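Local coordinates for protein toll (Drosophila melanogaster, PDB 4LXR), which acts as the cell-surface receptor for the cleaved cytokine Spätzle, switching on Toll signalling in dorsal-ventral patterning of the embryo and in antifungal immunity, at residues L370-L375 and M394-L399; T376-D381 and R405-T410; D419-D424 and R454-I459. All blocks are in the same frame, centred on the assembly; numbering follows the deposited sequence.

How the interactions relate
All three contacts join consecutive turns of the leucine-rich-repeat solenoid. Interactions 1 and 3 repeat one theme, a buried asparagine gripping the backbone of the preceding repeat; interaction 1 is mostly buried, whereas interaction 3 is only partly so and carries N-linked sugar. A salt bridge marks the surface side of interaction 1, a glycosylated asparagine and a histidine that of interaction 3. Interaction 2, further along the same two repeats as interaction 1, has no direct hydrogen bond, just apolar packing and a bridging water. Interactions 1 and 2 touch through Met394 and Ile378; interactions 1 and 3 through the salt bridge of Arg398 with Asp422. Interactions 2 and 3 do not touch.

Interaction 1: residues L370-L375 and M394-L399; sequences LEDNLL and MSRNRL
Asn397 reaches from its own repeat into the backbone of the preceding one, and its side chain holds residues 370-375 at two points. Its CB lies near the carbonyl oxygens of Leu375 and Asn373. CG stands anti to the carbonyl carbon (chi1 -84°), and from there the amide divides its work. OD1 accepts from Leu375 N at 2.9 Å, in the carbonyl plane and on a lone pair, while packing against CB of both Asn373 and Leu375. ND2 donates to Leu370 O at 3.0 Å, almost straight at 176° and with the acceptor in the amide plane. Leu370 O also receives Asn373 ND2, which arrives from the opposite face of the carbonyl plane, so two asparagines of successive repeats share one buried oxygen. This is the asparagine ladder of leucine-rich repeats.

Backbone bonds add to the grip: Asp372 N donates to Ser395 O at 2.8 Å and Arg398 N to Leu375 O at 2.9 Å. Toward the surface, Arg396 holds the Asp372 carboxylate side-on. NE meets OD1 of Asp372 at 2.8 Å and NH2 meets OD2 of Asp372 at 2.8 Å, both oxygens lying in the guanidinium plane, although the two flat groups are turned 29° apart. A bend at chi3 sets NE beside OD1 of Asp372. Toward the interior, the Met394 methyl CE touches CD1 of Leu370 and CD1 of Leu375, 4.0 Å from the latter.

Asn421 of the next repeat continues the ladder, bonding Met394 O and Leu399 N, as Asn373 bonds Leu346 O and Leu351 N behind it. The two segments are the loops that follow the parallel strands 367-369 and 391-393 and lead into the short strands 377-378 and 401-402.

Interaction 2: residues T376-D381 and R405-T410; sequences TGISGD and RAFVST
Ile378 meets Ala406 and Phe407 with two different branches. Before it, strand 377-378 brings the chain alongside strand 401-402 of the next repeat, where the backbone of Ile378 bonds with Thr401 and Asp403. CG2 of Ile378, anti to the backbone N, lies 3.8 Å from CB of Ala406. The other branch, CG1, is anti to the carbonyl carbon (chi1 -51°), and CD1 at its end rests 3.9 Å from CZ of Phe407, with CE2 a little further; the two side chains cross at about a right angle.

Ser379 follows with its CB directed away from residues 405-410, and its OG bonds to Asp356 of the preceding repeat. The carbonyl faces the contact instead: Ser379 O lies 3.7 Å from the Ala406 methyl CB. One water donates to Ser379 O at 3.0 Å and to Ala406 O, also at 3.0 Å, bridging two backbone carbonyls that are both acceptors. At Gly380 the backbones come close, with CA of Gly380 4.2 Å from N of Ala406.

In the partner segment, Arg405 to Val408 form a type I beta turn with Ala406 and Phe407 at its two central positions, beside Ile378. Aliphatic and aromatic side chains packed from coil to coil in this way form the hydrophobic core of a leucine-rich-repeat solenoid, with turns and loops on the side away from its parallel strands.

Interaction 3: residues D419-D424 and R454-I459; sequences DHNDID and RNNSII. With NAG (2-acetamido-2-deoxy-beta-D-glucopyranose), chain E; NAG (2-acetamido-2-deoxy-beta-D-glucopyranose), chain F; NAG (2-acetamido-2-deoxy-beta-D-glucopyranose), chain M.
His420 and Asn455 meet at about a right angle, the imidazole ring and the Asn455 amide plane 81° apart, where two adjacent leucine-rich repeats stack in the solenoid. Asn455 CG is anti to the backbone N, and ND2 donates to ND1 of His420 at 2.8 Å, arriving at the ring edge only 2° out of its plane. ND1 therefore acts as an acceptor. The same ND2 carries the N-linked sugar, so its remaining N-H is used by the histidine, a bond consistent with a fixed orientation of the amide at the glycan root. Arg454 CG comes obliquely to CE1 of His420, while the guanidinium of Arg454 has its salt bridge with Asp476 of the following repeat.

Deeper in, Asn456 and Ile423 lie side by side, pointing the same way. OD1 of Asn456 accepts from Ile423 N at 3.0 Å, the donor tilted from the carbonyl plane, and also packs against CB, CG1 and CD1 of Ile423. ND2 of Asn456 bonds to the carbonyls of Leu418 and Leu453, so the amide is satisfied at both ends, as in the asparagine ladder of this fold. Backbone bonds flank it: His420 N to Arg454 O at 2.8 Å, and Ser457 N to Ile423 O at 2.8 Å.

At the far end CB of Asp424 packs 3.8 Å from CB of Ser457, whose OG makes a weak bond with O3 of a second N-acetylglucosamine. The acetamide O7 of the sugar on Asn455 lies at the edge of the His420 ring, near its plane, 3.2 Å from CE1 of His420.

Interaction 1: residues L370-L375 and M394-L399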
loop_
_atom_site.group_PDB
_atom_site.type_symbol
_atom_site.label_atom_id
_atom_site.label_comp_id
_atom_site.label_asym_id
_atom_site.label_seq_id
_atom_site.Cartn_x
_atom_site.Cartn_y
_atom_site.Cartn_z
ATOM N N LEU A 370 8.503 7.453 15.017
ATOM C CA LEU A 370 9.194 6.621 15.987
ATOM C C LEU A 370 9.089 5.144 15.639
ATOM O O LEU A 370 9.409 4.291 16.464
ATOM C CB LEU A 370 8.620 6.860 17.393
ATOM C CG LEU A 370 8.849 8.270 17.945
ATOM C CD1 LEU A 370 8.014 8.516 19.216
ATOM C CD2 LEU A 370 10.335 8.454 18.225
ATOM N N GLU A 371 8.610 4.837 14.434
ATOM C CA GLU A 371 8.332 3.444 14.082
ATOM C C GLU A 371 9.630 2.621 14.083
ATOM O O GLU A 371 10.723 3.175 13.948
ATOM C CB GLU A 371 7.564 3.345 12.737
ATOM C CG GLU A 371 8.341 3.829 11.489
ATOM C CD GLU A 371 8.134 5.310 11.181
ATOM O OE1 GLU A 371 7.834 6.089 12.120
ATOM O OE2 GLU A 371 8.254 5.692 9.987
ATOM N N ASP A 372 9.502 1.310 14.266
ATOM C CA ASP A 372 10.642 0.383 14.249
ATOM C C ASP A 372 11.676 0.658 15.336
ATOM O O ASP A 372 12.882 0.829 15.086
ATOM C CB ASP A 372 11.254 0.268 12.842
ATOM C CG ASP A 372 10.279 -0.363 11.845
ATOM O OD1 ASP A 372 10.042 -1.590 11.914
ATOM O OD2 ASP A 372 9.721 0.372 11.017
ATOM N N ASN A 373 11.167 0.667 16.559
ATOM C CA ASN A 373 11.972 0.831 17.744
ATOM C C ASN A 373 11.502 -0.156 18.809
ATOM O O ASN A 373 10.742 -1.072 18.513
ATOM C CB ASN A 373 11.901 2.284 18.216
ATOM C CG ASN A 373 12.918 3.167 17.493
ATOM O OD1 ASN A 373 14.114 3.052 17.734
ATOM N ND2 ASN A 373 12.450 4.007 16.586
ATOM N N LEU A 374 11.955 0.027 20.039
ATOM C CA LEU A 374 11.655 -0.913 21.104
ATOM C C LEU A 374 11.003 -0.214 22.275
ATOM O O LEU A 374 11.277 -0.555 23.410
ATOM C CB LEU A 374 12.945 -1.574 21.581
ATOM C CG LEU A 374 13.732 -2.337 20.513
ATOM C CD1 LEU A 374 15.075 -2.776 21.066
ATOM C CD2 LEU A 374 12.933 -3.542 20.007
ATOM N N LEU A 375 10.177 0.795 22.002
ATOM C CA LEU A 375 9.502 1.534 23.066
ATOM C C LEU A 375 8.377 0.699 23.688
ATOM O O LEU A 375 7.674 -0.037 22.985
ATOM C CB LEU A 375 8.952 2.856 22.518
ATOM C CG LEU A 375 10.061 3.795 22.008
ATOM C CD1 LEU A 375 9.493 4.877 21.141
ATOM C CD2 LEU A 375 10.847 4.389 23.164
ATOM N N MET A 394 4.194 5.208 15.456
ATOM C CA MET A 394 4.894 4.409 16.450
ATOM C C MET A 394 4.721 2.934 16.157
ATOM O O MET A 394 4.719 2.090 17.074
ATOM C CB MET A 394 4.413 4.735 17.866
ATOM C CG MET A 394 4.585 6.206 18.231
ATOM S SD MET A 394 4.296 6.508 19.971
ATOM C CE MET A 394 5.592 5.564 20.751
ATOM N N SER A 395 4.582 2.636 14.868
ATOM C CA SER A 395 4.437 1.264 14.386
ATOM C C SER A 395 5.628 0.402 14.744
ATOM O O SER A 395 6.763 0.883 14.765
ATOM C CB SER A 395 4.292 1.273 12.867
ATOM O OG SER A 395 3.380 2.278 12.491
ATOM N N ARG A 396 5.360 -0.876 14.994
ATOM C CA ARG A 396 6.399 -1.868 15.230
ATOM C C ARG A 396 7.346 -1.422 16.347
ATOM O O ARG A 396 8.562 -1.316 16.153
ATOM C CB ARG A 396 7.155 -2.192 13.930
ATOM C CG ARG A 396 6.292 -2.921 12.875
ATOM C CD ARG A 396 6.992 -3.071 11.519
ATOM N NE ARG A 396 7.417 -1.768 11.017
ATOM C CZ ARG A 396 6.652 -0.952 10.299
ATOM N NH1 ARG A 396 5.427 -1.305 9.944
ATOM N NH2 ARG A 396 7.120 0.221 9.935
ATOM N N ASN A 397 6.757 -1.128 17.504
ATOM C CA ASN A 397 7.491 -1.003 18.757
ATOM C C ASN A 397 7.068 -2.168 19.662
ATOM O O ASN A 397 6.620 -3.185 19.161
ATOM C CB ASN A 397 7.247 0.366 19.398
ATOM C CG ASN A 397 8.162 1.450 18.833
ATOM O OD1 ASN A 397 9.193 1.762 19.429
ATOM N ND2 ASN A 397 7.793 2.025 17.684
ATOM N N ARG A 398 7.226 -2.034 20.976
ATOM C CA ARG A 398 6.756 -3.043 21.928
ATOM C C ARG A 398 5.793 -2.376 22.905
ATOM O O ARG A 398 5.817 -2.660 24.105
ATOM C CB ARG A 398 7.914 -3.650 22.722
ATOM C CG ARG A 398 9.106 -4.154 21.891
ATOM C CD ARG A 398 8.705 -5.110 20.782
ATOM N NE ARG A 398 7.994 -6.274 21.295
ATOM C CZ ARG A 398 6.869 -6.763 20.781
ATOM N NH1 ARG A 398 6.299 -6.190 19.726
ATOM N NH2 ARG A 398 6.307 -7.831 21.334
ATOM N N LEU A 399 4.955 -1.478 22.397
ATOM C CA LEU A 399 4.092 -0.674 23.263
ATOM C C LEU A 399 3.108 -1.553 23.990
ATOM O O LEU A 399 2.453 -2.386 23.380
ATOM C CB LEU A 399 3.335 0.384 22.461
ATOM C CG LEU A 399 4.184 1.509 21.878
ATOM C CD1 LEU A 399 3.291 2.509 21.129
ATOM C CD2 LEU A 399 4.900 2.176 23.034
#

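Interaction 2: residues T376-D381 and R405-T410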
loop_
_atom_site.group_PDB
_atom_site.type_symbol
_atom_site.label_atom_id
_atom_site.label_comp_id
_atom_site.label_asym_id
_atom_site.label_seq_id
_atom_site.Cartn_x
_atom_site.Cartn_y
_atom_site.Cartn_z
ATOM N N THR A 376 8.204 0.819 24.999
ATOM C CA THR A 376 7.241 -0.019 25.705
ATOM C C THR A 376 6.071 0.749 26.291
ATOM O O THR A 376 5.127 0.148 26.749
ATOM C CB THR A 376 7.879 -0.771 26.867
ATOM O OG1 THR A 376 8.612 0.155 27.675
ATOM C CG2 THR A 376 8.792 -1.873 26.376
ATOM N N GLY A 377 6.125 2.072 26.278
ATOM C CA GLY A 377 5.077 2.841 26.912
ATOM C C GLY A 377 4.939 4.223 26.329
ATOM O O GLY A 377 5.805 4.695 25.590
ATOM N N ILE A 378 3.817 4.863 26.624
ATOM C CA ILE A 378 3.650 6.274 26.319
ATOM C C ILE A 378 3.259 6.893 27.637
ATOM O O ILE A 378 2.274 6.463 28.266
ATOM C CB ILE A 378 2.551 6.539 25.280
ATOM C CG1 ILE A 378 2.756 5.663 24.049
ATOM C CG2 ILE A 378 2.534 8.018 24.890
ATOM C CD1 ILE A 378 1.832 6.013 22.896
ATOM N N SER A 379 4.047 7.859 28.089
ATOM C CA SER A 379 3.832 8.407 29.419
ATOM C C SER A 379 2.892 9.595 29.320
ATOM O O SER A 379 2.573 10.054 28.220
ATOM C CB SER A 379 5.158 8.816 30.077
ATOM O OG SER A 379 5.708 9.975 29.464
ATOM N N GLY A 380 2.452 10.083 30.476
ATOM C CA GLY A 380 1.580 11.237 30.521
ATOM C C GLY A 380 2.236 12.553 30.144
ATOM O O GLY A 380 1.535 13.520 29.864
ATOM N N ASP A 381 3.570 12.595 30.116
ATOM C CA ASP A 381 4.294 13.850 29.867
ATOM C C ASP A 381 4.959 13.977 28.503
ATOM O O ASP A 381 5.196 15.092 28.036
ATOM C CB ASP A 381 5.372 14.074 30.935
ATOM C CG ASP A 381 4.801 14.555 32.255
ATOM O OD1 ASP A 381 3.616 14.944 32.296
ATOM O OD2 ASP A 381 5.553 14.559 33.250
ATOM N N ARG A 405 -3.381 10.008 30.537
ATOM C CA ARG A 405 -3.267 11.408 30.134
ATOM C C ARG A 405 -2.309 11.646 28.969
ATOM O O ARG A 405 -1.981 12.799 28.659
ATOM C CB ARG A 405 -2.900 12.291 31.337
ATOM C CG ARG A 405 -3.933 12.224 32.460
ATOM C CD ARG A 405 -3.722 13.279 33.534
ATOM N NE ARG A 405 -3.908 14.645 33.043
ATOM C CZ ARG A 405 -5.087 15.200 32.765
ATOM N NH1 ARG A 405 -6.208 14.504 32.907
ATOM N NH2 ARG A 405 -5.146 16.454 32.330
ATOM N N ALA A 406 -1.887 10.568 28.304
ATOM C CA ALA A 406 -0.933 10.676 27.191
ATOM C C ALA A 406 -1.372 11.629 26.080
ATOM O O ALA A 406 -0.547 12.359 25.517
ATOM C CB ALA A 406 -0.639 9.308 26.606
ATOM N N PHE A 407 -2.666 11.622 25.774
ATOM C CA PHE A 407 -3.171 12.359 24.623
ATOM C C PHE A 407 -4.168 13.466 24.964
ATOM O O PHE A 407 -4.954 13.890 24.120
ATOM C CB PHE A 407 -3.739 11.389 23.587
ATOM C CG PHE A 407 -2.705 10.475 23.004
ATOM C CD1 PHE A 407 -1.834 10.931 22.008
ATOM C CD2 PHE A 407 -2.576 9.169 23.467
ATOM C CE1 PHE A 407 -0.851 10.081 21.482
ATOM C CE2 PHE A 407 -1.612 8.315 22.938
ATOM C CZ PHE A 407 -0.744 8.768 21.956
ATOM N N VAL A 408 -4.108 13.957 26.190
ATOM C CA VAL A 408 -4.993 15.036 26.582
ATOM C C VAL A 408 -4.636 16.344 25.867
ATOM O O VAL A 408 -5.523 17.123 25.548
ATOM C CB VAL A 408 -5.048 15.225 28.129
ATOM C CG1 VAL A 408 -3.658 15.409 28.712
ATOM C CG2 VAL A 408 -5.921 16.410 28.490
ATOM N N SER A 409 -3.354 16.558 25.561
ATOM C CA SER A 409 -2.910 17.859 25.055
ATOM C C SER A 409 -2.562 17.901 23.567
ATOM O O SER A 409 -2.099 18.926 23.059
ATOM C CB SER A 409 -1.733 18.377 25.883
ATOM O OG SER A 409 -2.106 18.501 27.248
ATOM N N THR A 410 -2.784 16.794 22.873
ATOM C CA THR A 410 -2.477 16.711 21.451
ATOM C C THR A 410 -3.727 16.956 20.593
ATOM O O THR A 410 -4.134 16.106 19.795
ATOM C CB THR A 410 -1.877 15.354 21.108
ATOM O OG1 THR A 410 -2.684 14.339 21.704
ATOM C CG2 THR A 410 -0.459 15.244 21.660
HETATM O O HOH W 1 2.263 12.412 26.467
#

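Interaction 3: residues D419-D424 and R454-I459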
loop_
_atom_site.group_PDB
_atom_site.type_symbol
_atom_site.label_atom_id
_atom_site.label_comp_id
_atom_site.label_asym_id
_atom_site.label_seq_id
_atom_site.Cartn_x
_atom_site.Cartn_y
_atom_site.Cartn_z
ATOM N N ASP A 419 0.144 0.626 14.967
ATOM C CA ASP A 419 0.062 -0.753 14.481
ATOM C C ASP A 419 1.287 -1.616 14.852
ATOM O O ASP A 419 2.398 -1.115 14.889
ATOM C CB ASP A 419 -0.157 -0.772 12.963
ATOM C CG ASP A 419 0.739 0.228 12.229
ATOM O OD1 ASP A 419 0.861 1.373 12.697
ATOM O OD2 ASP A 419 1.331 -0.124 11.187
ATOM N N HIS A 420 1.060 -2.910 15.101
ATOM C CA HIS A 420 2.124 -3.883 15.380
ATOM C C HIS A 420 2.807 -3.594 16.721
ATOM O O HIS A 420 4.013 -3.397 16.803
ATOM C CB HIS A 420 3.160 -3.943 14.236
ATOM C CG HIS A 420 2.552 -4.000 12.867
ATOM N ND1 HIS A 420 1.780 -5.058 12.436
ATOM C CD2 HIS A 420 2.601 -3.126 11.834
ATOM C CE1 HIS A 420 1.379 -4.836 11.198
ATOM N NE2 HIS A 420 1.870 -3.673 10.806
ATOM N N ASN A 421 2.007 -3.548 17.769
ATOM C CA ASN A 421 2.514 -3.345 19.110
ATOM C C ASN A 421 1.882 -4.386 20.030
ATOM O O ASN A 421 1.329 -5.376 19.543
ATOM C CB ASN A 421 2.239 -1.905 19.563
ATOM C CG ASN A 421 3.300 -0.937 19.068
ATOM O OD1 ASN A 421 4.438 -0.991 19.530
ATOM N ND2 ASN A 421 2.944 -0.061 18.119
ATOM N N ASP A 422 1.964 -4.184 21.343
ATOM C CA ASP A 422 1.383 -5.137 22.294
ATOM C C ASP A 422 0.299 -4.464 23.113
ATOM O O ASP A 422 0.187 -4.690 24.317
ATOM C CB ASP A 422 2.451 -5.690 23.236
ATOM C CG ASP A 422 3.312 -6.746 22.584
ATOM O OD1 ASP A 422 2.753 -7.744 22.086
ATOM O OD2 ASP A 422 4.549 -6.575 22.568
ATOM N N ILE A 423 -0.488 -3.619 22.461
ATOM C CA ILE A 423 -1.483 -2.817 23.154
ATOM C C ILE A 423 -2.775 -3.573 23.416
ATOM O O ILE A 423 -3.446 -4.014 22.480
ATOM C CB ILE A 423 -1.804 -1.548 22.358
ATOM C CG1 ILE A 423 -0.518 -0.751 22.115
ATOM C CG2 ILE A 423 -2.839 -0.722 23.085
ATOM C CD1 ILE A 423 -0.626 0.253 20.991
ATOM N N ASP A 424 -3.132 -3.723 24.689
ATOM C CA ASP A 424 -4.412 -4.356 25.020
ATOM C C ASP A 424 -5.398 -3.408 25.724
ATOM O O ASP A 424 -6.547 -3.774 25.993
ATOM C CB ASP A 424 -4.195 -5.654 25.824
ATOM C CG ASP A 424 -3.614 -5.411 27.209
ATOM O OD1 ASP A 424 -3.263 -4.255 27.538
ATOM O OD2 ASP A 424 -3.494 -6.395 27.974
ATOM N N ARG A 454 -4.008 -1.727 14.111
ATOM C CA ARG A 454 -3.809 -3.030 13.505
ATOM C C ARG A 454 -2.771 -3.866 14.260
ATOM O O ARG A 454 -1.702 -3.355 14.615
ATOM C CB ARG A 454 -3.351 -2.772 12.084
ATOM C CG ARG A 454 -2.690 -3.895 11.357
ATOM C CD ARG A 454 -2.450 -3.425 9.923
ATOM N NE ARG A 454 -2.735 -4.463 8.950
ATOM C CZ ARG A 454 -3.773 -4.460 8.127
ATOM N NH1 ARG A 454 -4.648 -3.462 8.132
ATOM N NH2 ARG A 454 -3.928 -5.466 7.292
ATOM N N ASN A 455 -3.103 -5.130 14.541
ATOM C CA ASN A 455 -2.137 -6.103 15.052
ATOM C C ASN A 455 -1.645 -5.760 16.468
ATOM O O ASN A 455 -0.439 -5.683 16.745
ATOM C CB ASN A 455 -0.969 -6.254 14.059
ATOM C CG ASN A 455 -0.029 -7.407 14.402
ATOM O OD1 ASN A 455 -0.340 -8.265 15.225
ATOM N ND2 ASN A 455 1.126 -7.427 13.749
ATOM N N ASN A 456 -2.610 -5.519 17.343
ATOM C CA ASN A 456 -2.396 -5.382 18.776
ATOM C C ASN A 456 -3.230 -6.443 19.495
ATOM O O ASN A 456 -3.436 -7.525 18.955
ATOM C CB ASN A 456 -2.754 -3.960 19.211
ATOM C CG ASN A 456 -1.656 -2.956 18.860
ATOM O OD1 ASN A 456 -0.653 -2.887 19.548
ATOM N ND2 ASN A 456 -1.843 -2.187 17.784
ATOM N N SER A 457 -3.722 -6.145 20.693
ATOM C CA SER A 457 -4.561 -7.099 21.433
ATOM C C SER A 457 -5.847 -6.468 21.939
ATOM O O SER A 457 -6.289 -6.746 23.044
ATOM C CB SER A 457 -3.795 -7.698 22.606
ATOM O OG SER A 457 -2.756 -8.522 22.129
ATOM N N ILE A 458 -6.429 -5.594 21.131
ATOM C CA ILE A 458 -7.682 -4.963 21.475
ATOM C C ILE A 458 -8.767 -6.040 21.451
ATOM O O ILE A 458 -8.749 -6.937 20.594
ATOM C CB ILE A 458 -8.008 -3.837 20.474
ATOM C CG1 ILE A 458 -6.854 -2.822 20.420
ATOM C CG2 ILE A 458 -9.320 -3.166 20.813
ATOM C CD1 ILE A 458 -6.679 -2.030 21.680
ATOM N N ILE A 459 -9.686 -5.972 22.410
ATOM C CA ILE A 459 -10.783 -6.931 22.480
ATOM C C ILE A 459 -12.139 -6.257 22.353
ATOM O O ILE A 459 -13.166 -6.920 22.328
ATOM C CB ILE A 459 -10.761 -7.736 23.809
ATOM C CG1 ILE A 459 -10.894 -6.803 25.007
ATOM C CG2 ILE A 459 -9.487 -8.536 23.930
ATOM C CD1 ILE A 459 -11.065 -7.540 26.314
HETATM C C1 NAG E . 2.048 -8.431 14.211
HETATM C C2 NAG E . 2.558 -8.932 12.846
HETATM C C3 NAG E . 3.780 -9.832 13.028
HETATM C C4 NAG E . 4.841 -9.146 13.882
HETATM C C5 NAG E . 4.213 -8.712 15.202
HETATM C C6 NAG E . 5.175 -7.999 16.124
HETATM C C7 NAG E . 0.823 -9.102 11.108
HETATM C C8 NAG E . -0.210 -9.987 10.477
HETATM N N2 NAG E . 1.515 -9.640 12.120
HETATM O O3 NAG E . 4.290 -10.163 11.742
HETATM O O4 NAG E . 5.901 -10.050 14.170
HETATM O O5 NAG E . 3.132 -7.807 14.936
HETATM O O6 NAG E . 5.657 -6.796 15.541
HETATM O O7 NAG E . 1.021 -7.955 10.720
HETATM C C1 NAG F . -8.703 -4.815 5.977
HETATM C C2 NAG F . -8.845 -4.405 4.503
HETATM C C3 NAG F . -8.646 -5.613 3.578
HETATM C C4 NAG F . -7.403 -6.411 3.955
HETATM C C5 NAG F . -7.416 -6.699 5.450
HETATM C C6 NAG F . -6.195 -7.448 5.933
HETATM C C7 NAG F . -10.312 -2.596 3.706
HETATM C C8 NAG F . -9.064 -1.875 3.298
HETATM N N2 NAG F . -10.142 -3.797 4.267
HETATM O O3 NAG F . -8.545 -5.149 2.237
HETATM O O4 NAG F . -7.409 -7.685 3.315
HETATM O O5 NAG F . -7.470 -5.466 6.171
HETATM O O6 NAG F . -5.018 -6.670 5.767
HETATM O O7 NAG F . -11.427 -2.118 3.529
HETATM C C1 NAG M . -5.045 -12.361 21.544
HETATM C C2 NAG M . -3.798 -13.251 21.347
HETATM C C3 NAG M . -2.742 -13.005 22.438
HETATM C C4 NAG M . -3.348 -12.967 23.841
HETATM C C5 NAG M . -4.672 -12.206 23.861
HETATM C C6 NAG M . -4.752 -11.175 24.961
HETATM C C7 NAG M . -3.823 -15.444 20.240
HETATM C C8 NAG M . -4.276 -16.873 20.321
HETATM N N2 NAG M . -4.153 -14.664 21.274
HETATM O O3 NAG M . -2.005 -11.816 22.169
HETATM O O4 NAG M . -3.535 -14.286 24.342
HETATM O O5 NAG M . -4.834 -11.502 22.628
HETATM O O6 NAG M . -6.089 -10.736 25.155
HETATM O O7 NAG M . -3.188 -15.016 19.280
HETATM O O HOH W 2 0.617 -8.399 23.037
HETATM O O HOH W 3 -9.278 -3.606 24.555
#